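PDB 7RAG: germination-specific N-acetylmuramoyl-L-alanine amidase, Autolysin from Clostridioides difficile, which hydrolyses the amide bond between N-acetylmuramic acid and L-alanine in peptidoglycan as a zinc-dependent amidase that the GerS lipoprotein allosterically activates during spore formation. Local coordinates for the zinc ion site and the interface of chains B and A. Numbering follows the deposited sequence. Chains: chain A, Germination-specific N-acetylmuramoyl-L-alanine amidase, Autolysin; chain B, Lipoprotein.

Contact 1: the zinc ion site. Residues chain A 25, 29, 32, 41, 45, 109-110. With ZN (zinc ion), chain C.
The catalytic zinc site of the Amidase_3 fold is built from two histidines and a glutamate: A:His25 in a loop, A:Glu41 at the start of helix 41-58, and A:His109 near the end of strand 104-111. In this family the metal is taken to activate a water for attack on the amide bond; no such water is among the ligands seen here, so the shell may be incomplete. The two imidazoles bind through different nitrogens. A:His25 offers NE2, 2.3 Å from ZN, whereas A:His109 turns its ND1, the nitrogen nearer its own backbone, to ZN, also at 2.3 Å. The carboxylate of A:Glu41, carried on an extended chain (chi2 -176°), binds ZN through OE1 at 2.1 Å; its OE2 stays at a looser 2.9 Å from ZN. The angles at ZN, all between right-angled and tetrahedral, put the three donors on one side of the ion.

A second shell fixes these groups. Because A:His25 spends NE2 on the metal, its ND1 can donate in the ring plane to OD2 of A:Asp29 at 3.0 Å. The N-H arrives from above the plane of that carboxylate, which orients the imidazole and may make it a more electron-rich ligand. A:Glu41 is held by two backbone amides that approach from above its carboxylate plane and probably temper its charge. The amide N of A:Leu110, next to the ligand A:His109, donates to OE1 of A:Glu41 at 3.2 Å. At the other oxygen, the amide N of A:Ala32 meets OE2 of A:Glu41 at 2.6 Å, with 163° at the hydrogen.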
loop_
_atom_site.group_PDB
_atom_site.type_symbol
_atom_site.label_atom_id
_atom_site.label_comp_id
_atom_site.label_asym_id
_atom_site.label_seq_id
_atom_site.Cartn_x
_atom_site.Cartn_y
_atom_site.Cartn_z
ATOM N N HIS A 25 10.267 -6.637 -38.088
ATOM C CA HIS A 25 10.621 -7.254 -39.352
ATOM C C HIS A 25 9.374 -6.928 -40.150
ATOM O O HIS A 25 8.636 -6.019 -39.763
ATOM C CB HIS A 25 11.024 -8.730 -39.261
ATOM C CG HIS A 25 12.407 -8.918 -38.708
ATOM N ND1 HIS A 25 13.540 -8.539 -39.399
ATOM C CD2 HIS A 25 12.835 -9.390 -37.513
ATOM C CE1 HIS A 25 14.604 -8.786 -38.658
ATOM N NE2 HIS A 25 14.203 -9.299 -37.509
ATOM N N ASP A 29 10.482 -9.782 -45.298
ATOM C CA ASP A 29 11.571 -10.015 -44.360
ATOM C C ASP A 29 11.033 -10.792 -43.173
ATOM O O ASP A 29 10.492 -10.182 -42.244
ATOM C CB ASP A 29 12.159 -8.672 -43.906
ATOM C CG ASP A 29 13.340 -8.812 -42.935
ATOM O OD1 ASP A 29 13.872 -9.925 -42.779
ATOM O OD2 ASP A 29 13.754 -7.785 -42.338
ATOM N N ALA A 32 14.550 -14.328 -37.814
ATOM C CA ALA A 32 15.113 -15.650 -37.667
ATOM C C ALA A 32 14.004 -16.682 -37.785
ATOM O O ALA A 32 12.813 -16.360 -37.769
ATOM C CB ALA A 32 15.813 -15.781 -36.324
ATOM N N GLU A 41 10.250 -14.698 -36.847
ATOM C CA GLU A 41 10.202 -13.549 -35.943
ATOM C C GLU A 41 9.020 -12.635 -36.242
ATOM O O GLU A 41 8.338 -12.189 -35.319
ATOM C CB GLU A 41 11.483 -12.726 -36.034
ATOM C CG GLU A 41 12.671 -13.182 -35.227
ATOM C CD GLU A 41 13.826 -12.193 -35.350
ATOM O OE1 GLU A 41 13.652 -11.021 -34.946
ATOM O OE2 GLU A 41 14.894 -12.578 -35.876
ATOM N N ASN A 45 6.910 -11.073 -33.134
ATOM C CA ASN A 45 7.215 -9.687 -32.799
ATOM C C ASN A 45 5.962 -8.829 -32.873
ATOM O O ASN A 45 5.684 -8.031 -31.966
ATOM C CB ASN A 45 8.277 -9.123 -33.748
ATOM C CG ASN A 45 9.621 -9.765 -33.588
ATOM O OD1 ASN A 45 9.870 -10.511 -32.646
ATOM N ND2 ASN A 45 10.511 -9.470 -34.516
ATOM N N HIS A 109 12.223 -7.862 -30.961
ATOM C CA HIS A 109 12.786 -8.869 -31.856
ATOM C C HIS A 109 12.828 -10.220 -31.138
ATOM O O HIS A 109 12.333 -10.375 -30.021
ATOM C CB HIS A 109 14.198 -8.482 -32.345
ATOM C CG HIS A 109 14.217 -7.401 -33.384
ATOM N ND1 HIS A 109 14.605 -7.626 -34.683
ATOM C CD2 HIS A 109 13.898 -6.087 -33.316
ATOM C CE1 HIS A 109 14.529 -6.504 -35.373
ATOM N NE2 HIS A 109 14.096 -5.553 -34.568
ATOM N N LEU A 110 13.418 -11.210 -31.807
ATOM C CA LEU A 110 13.775 -12.488 -31.208
ATOM C C LEU A 110 15.163 -12.853 -31.705
ATOM O O LEU A 110 15.658 -12.287 -32.682
ATOM C CB LEU A 110 12.789 -13.608 -31.581
ATOM C CG LEU A 110 11.276 -13.393 -31.545
ATOM C CD1 LEU A 110 10.599 -14.535 -32.260
ATOM C CD2 LEU A 110 10.767 -13.298 -30.109
HETATM ZN ZN ZN C . 15.181 -9.670 -35.495
#

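Contact 2: the interface of chains B and A. Residues chain B 67, 78-80, 83, 85, 87; chain A 55, 145-146, 199, 202-203.
A:Trp199 is the centre of this patch of the amidase–lipoprotein interface, its indole inserted among side chains of chain B with 110 Å² of its surface hidden there. Its CG stands anti to the backbone N (chi1 179°), carrying the ring out from its helix. Tryptophan suits the place because it combines broad apolar faces with an N-H at one edge. NE1 of A:Trp199 points in the ring plane to the anti lone pair of B:Asp85 OD2 at 3.0 Å, nearly straight at 171°. On the syn side the same oxygen accepts from NH2 of A:Arg145 at 3.3 Å, while NH1 of A:Arg145 forms a salt bridge with OD1 of B:Asp85 at 3.0 Å. A two-nitrogen guanidinium thus matches a two-oxygen carboxylate end-on, their planes turned 33° apart.

Over one indole face lies CB of B:Asn80, 3.5 Å from the centroid of the six-membered ring of A:Trp199, the two side chains running antiparallel. CD1 of B:Ile83 covers the pyrrole end of this face, 3.7 Å from CD1 of A:Trp199. CG1 of A:Ile203 backs the other face, and from that side CG1 of B:Val78 obliquely meets CH2 of A:Trp199 at 3.7 Å. The branched B:Val87 packs its CG2 on CD1 of A:Ile203 at 3.9 Å.

Further out, NZ of B:Lys67 donates to OD1 of B:Asn80 at 2.8 Å, from above the carbonyl plane, helping to hold the amide over the indole face, tilted against it. CG2 of A:Val146 lies against one guanidinium face of A:Arg145. In the fold, helices 191-211 and 130-147 of the amidase meet strands 75-80 and 85-90 of the lipoprotein, with A:Leu55 on helix 41-58 at the border.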
loop_
_atom_site.group_PDB
_atom_site.type_symbol
_atom_site.label_atom_id
_atom_site.label_comp_id
_atom_site.label_asym_id
_atom_site.label_seq_id
_atom_site.Cartn_x
_atom_site.Cartn_y
_atom_site.Cartn_z
ATOM N N LYS B 67 -7.608 -6.653 -15.815
ATOM C CA LYS B 67 -6.454 -5.855 -15.417
ATOM C C LYS B 67 -6.927 -4.511 -14.891
ATOM O O LYS B 67 -7.962 -3.991 -15.313
ATOM C CB LYS B 67 -5.490 -5.669 -16.586
ATOM C CG LYS B 67 -4.890 -6.979 -17.036
ATOM C CD LYS B 67 -4.213 -6.855 -18.352
ATOM C CE LYS B 67 -3.164 -7.918 -18.528
ATOM N NZ LYS B 67 -3.765 -9.246 -18.594
ATOM N N VAL B 78 -0.992 -1.670 -9.841
ATOM C CA VAL B 78 -1.218 -2.131 -11.200
ATOM C C VAL B 78 -1.351 -3.643 -11.117
ATOM O O VAL B 78 -0.440 -4.321 -10.630
ATOM C CB VAL B 78 -0.070 -1.697 -12.128
ATOM C CG1 VAL B 78 -0.365 -2.031 -13.570
ATOM C CG2 VAL B 78 0.186 -0.215 -11.971
ATOM N N LYS B 79 -2.490 -4.168 -11.546
ATOM C CA LYS B 79 -2.856 -5.550 -11.266
ATOM C C LYS B 79 -3.125 -6.307 -12.557
ATOM O O LYS B 79 -3.909 -5.846 -13.396
ATOM C CB LYS B 79 -4.086 -5.611 -10.356
ATOM C CG LYS B 79 -3.791 -5.255 -8.906
ATOM C CD LYS B 79 -4.968 -5.530 -8.013
ATOM C CE LYS B 79 -4.663 -5.122 -6.576
ATOM N NZ LYS B 79 -5.850 -4.496 -5.936
ATOM N N ASN B 80 -2.464 -7.455 -12.715
ATOM C CA ASN B 80 -2.807 -8.431 -13.750
ATOM C C ASN B 80 -3.198 -9.724 -13.052
ATOM O O ASN B 80 -2.317 -10.514 -12.660
ATOM C CB ASN B 80 -1.660 -8.683 -14.726
ATOM C CG ASN B 80 -2.058 -9.633 -15.871
ATOM O OD1 ASN B 80 -3.223 -10.038 -15.983
ATOM N ND2 ASN B 80 -1.102 -9.967 -16.735
ATOM N N ILE B 83 -2.169 -13.630 -13.945
ATOM C CA ILE B 83 -0.954 -14.273 -13.450
ATOM C C ILE B 83 -0.758 -13.907 -11.987
ATOM O O ILE B 83 0.323 -14.122 -11.423
ATOM C CB ILE B 83 0.286 -13.887 -14.280
ATOM C CG1 ILE B 83 0.502 -12.376 -14.250
ATOM C CG2 ILE B 83 0.153 -14.381 -15.710
ATOM C CD1 ILE B 83 1.677 -11.932 -15.090
ATOM N N ASP B 85 -0.456 -11.014 -10.448
ATOM C CA ASP B 85 0.606 -10.040 -10.244
ATOM C C ASP B 85 0.031 -8.714 -9.764
ATOM O O ASP B 85 -0.944 -8.207 -10.328
ATOM C CB ASP B 85 1.426 -9.819 -11.509
ATOM C CG ASP B 85 2.759 -9.166 -11.202
ATOM O OD1 ASP B 85 3.208 -9.306 -10.038
ATOM O OD2 ASP B 85 3.351 -8.505 -12.095
ATOM N N VAL B 87 1.674 -4.921 -8.704
ATOM C CA VAL B 87 2.852 -4.075 -8.622
ATOM C C VAL B 87 2.440 -2.737 -8.024
ATOM O O VAL B 87 1.413 -2.153 -8.396
ATOM C CB VAL B 87 3.561 -3.919 -9.991
ATOM C CG1 VAL B 87 3.298 -5.140 -10.855
ATOM C CG2 VAL B 87 3.160 -2.654 -10.692
ATOM N N LEU A 55 -1.598 -2.681 -23.636
ATOM C CA LEU A 55 -1.265 -2.348 -22.247
ATOM C C LEU A 55 -0.997 -0.856 -22.084
ATOM O O LEU A 55 -1.529 -0.211 -21.176
ATOM C CB LEU A 55 -0.054 -3.155 -21.768
ATOM C CG LEU A 55 -0.370 -4.634 -21.521
ATOM C CD1 LEU A 55 0.914 -5.440 -21.350
ATOM C CD2 LEU A 55 -1.289 -4.802 -20.327
ATOM N N ARG A 145 11.579 -11.396 -13.376
ATOM C CA ARG A 145 10.660 -11.675 -12.271
ATOM C C ARG A 145 9.356 -12.271 -12.767
ATOM O O ARG A 145 8.810 -13.181 -12.138
ATOM C CB ARG A 145 10.367 -10.411 -11.466
ATOM C CG ARG A 145 9.352 -10.619 -10.346
ATOM C CD ARG A 145 8.918 -9.292 -9.706
ATOM N NE ARG A 145 8.284 -8.381 -10.662
ATOM C CZ ARG A 145 6.980 -8.376 -10.947
ATOM N NH1 ARG A 145 6.161 -9.226 -10.355
ATOM N NH2 ARG A 145 6.481 -7.523 -11.825
ATOM N N VAL A 146 8.842 -11.771 -13.887
ATOM C CA VAL A 146 7.534 -12.167 -14.385
ATOM C C VAL A 146 7.621 -13.403 -15.267
ATOM O O VAL A 146 6.800 -14.314 -15.148
ATOM C CB VAL A 146 6.903 -10.980 -15.141
ATOM C CG1 VAL A 146 5.604 -11.393 -15.775
ATOM C CG2 VAL A 146 6.699 -9.801 -14.201
ATOM N N TRP A 199 3.326 -7.945 -20.616
ATOM C CA TRP A 199 3.148 -7.481 -19.248
ATOM C C TRP A 199 4.484 -7.141 -18.591
ATOM O O TRP A 199 4.623 -6.086 -17.950
ATOM C CB TRP A 199 2.417 -8.543 -18.437
ATOM C CG TRP A 199 2.233 -8.118 -17.055
ATOM C CD1 TRP A 199 2.945 -8.529 -15.967
ATOM C CD2 TRP A 199 1.309 -7.133 -16.589
ATOM N NE1 TRP A 199 2.505 -7.873 -14.852
ATOM C CE2 TRP A 199 1.500 -7.010 -15.206
ATOM C CE3 TRP A 199 0.328 -6.353 -17.209
ATOM C CZ2 TRP A 199 0.751 -6.137 -14.430
ATOM C CZ3 TRP A 199 -0.416 -5.491 -16.441
ATOM C CH2 TRP A 199 -0.202 -5.387 -15.066
ATOM N N TYR A 202 5.805 -3.902 -20.118
ATOM C CA TYR A 202 4.978 -2.781 -19.699
ATOM C C TYR A 202 5.297 -2.380 -18.268
ATOM O O TYR A 202 5.444 -1.186 -17.964
ATOM C CB TYR A 202 3.508 -3.166 -19.864
ATOM C CG TYR A 202 2.505 -2.349 -19.094
ATOM C CD1 TYR A 202 2.213 -1.031 -19.451
ATOM C CD2 TYR A 202 1.810 -2.913 -18.026
ATOM C CE1 TYR A 202 1.271 -0.292 -18.748
ATOM C CE2 TYR A 202 0.878 -2.187 -17.310
ATOM C CZ TYR A 202 0.610 -0.879 -17.679
ATOM O OH TYR A 202 -0.325 -0.176 -16.965
ATOM N N ILE A 203 5.454 -3.365 -17.381
ATOM C CA ILE A 203 5.807 -3.049 -16.003
ATOM C C ILE A 203 7.198 -2.430 -15.942
ATOM O O ILE A 203 7.430 -1.483 -15.188
ATOM C CB ILE A 203 5.678 -4.298 -15.112
ATOM C CG1 ILE A 203 4.196 -4.642 -14.923
ATOM C CG2 ILE A 203 6.300 -4.072 -13.756
ATOM C CD1 ILE A 203 3.368 -3.458 -14.455
#

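Contact 1 and contact 2 lie about 24 Å apart, measured between the centres of their C-alpha atoms, so the lipoprotein residues at contact 2 do not themselves build the metal site. The two contacts share helix 41-58 of the amidase: its first residue is a ligand in contact 1, and A:Leu55 near its far end borders contact 2. This continuous helix is a plausible route by which binding of the lipoprotein could steady the metal site, in keeping with its allosteric activation of the enzyme, though the structure alone does not show the path. The deposited assembly holds two copies of each protein.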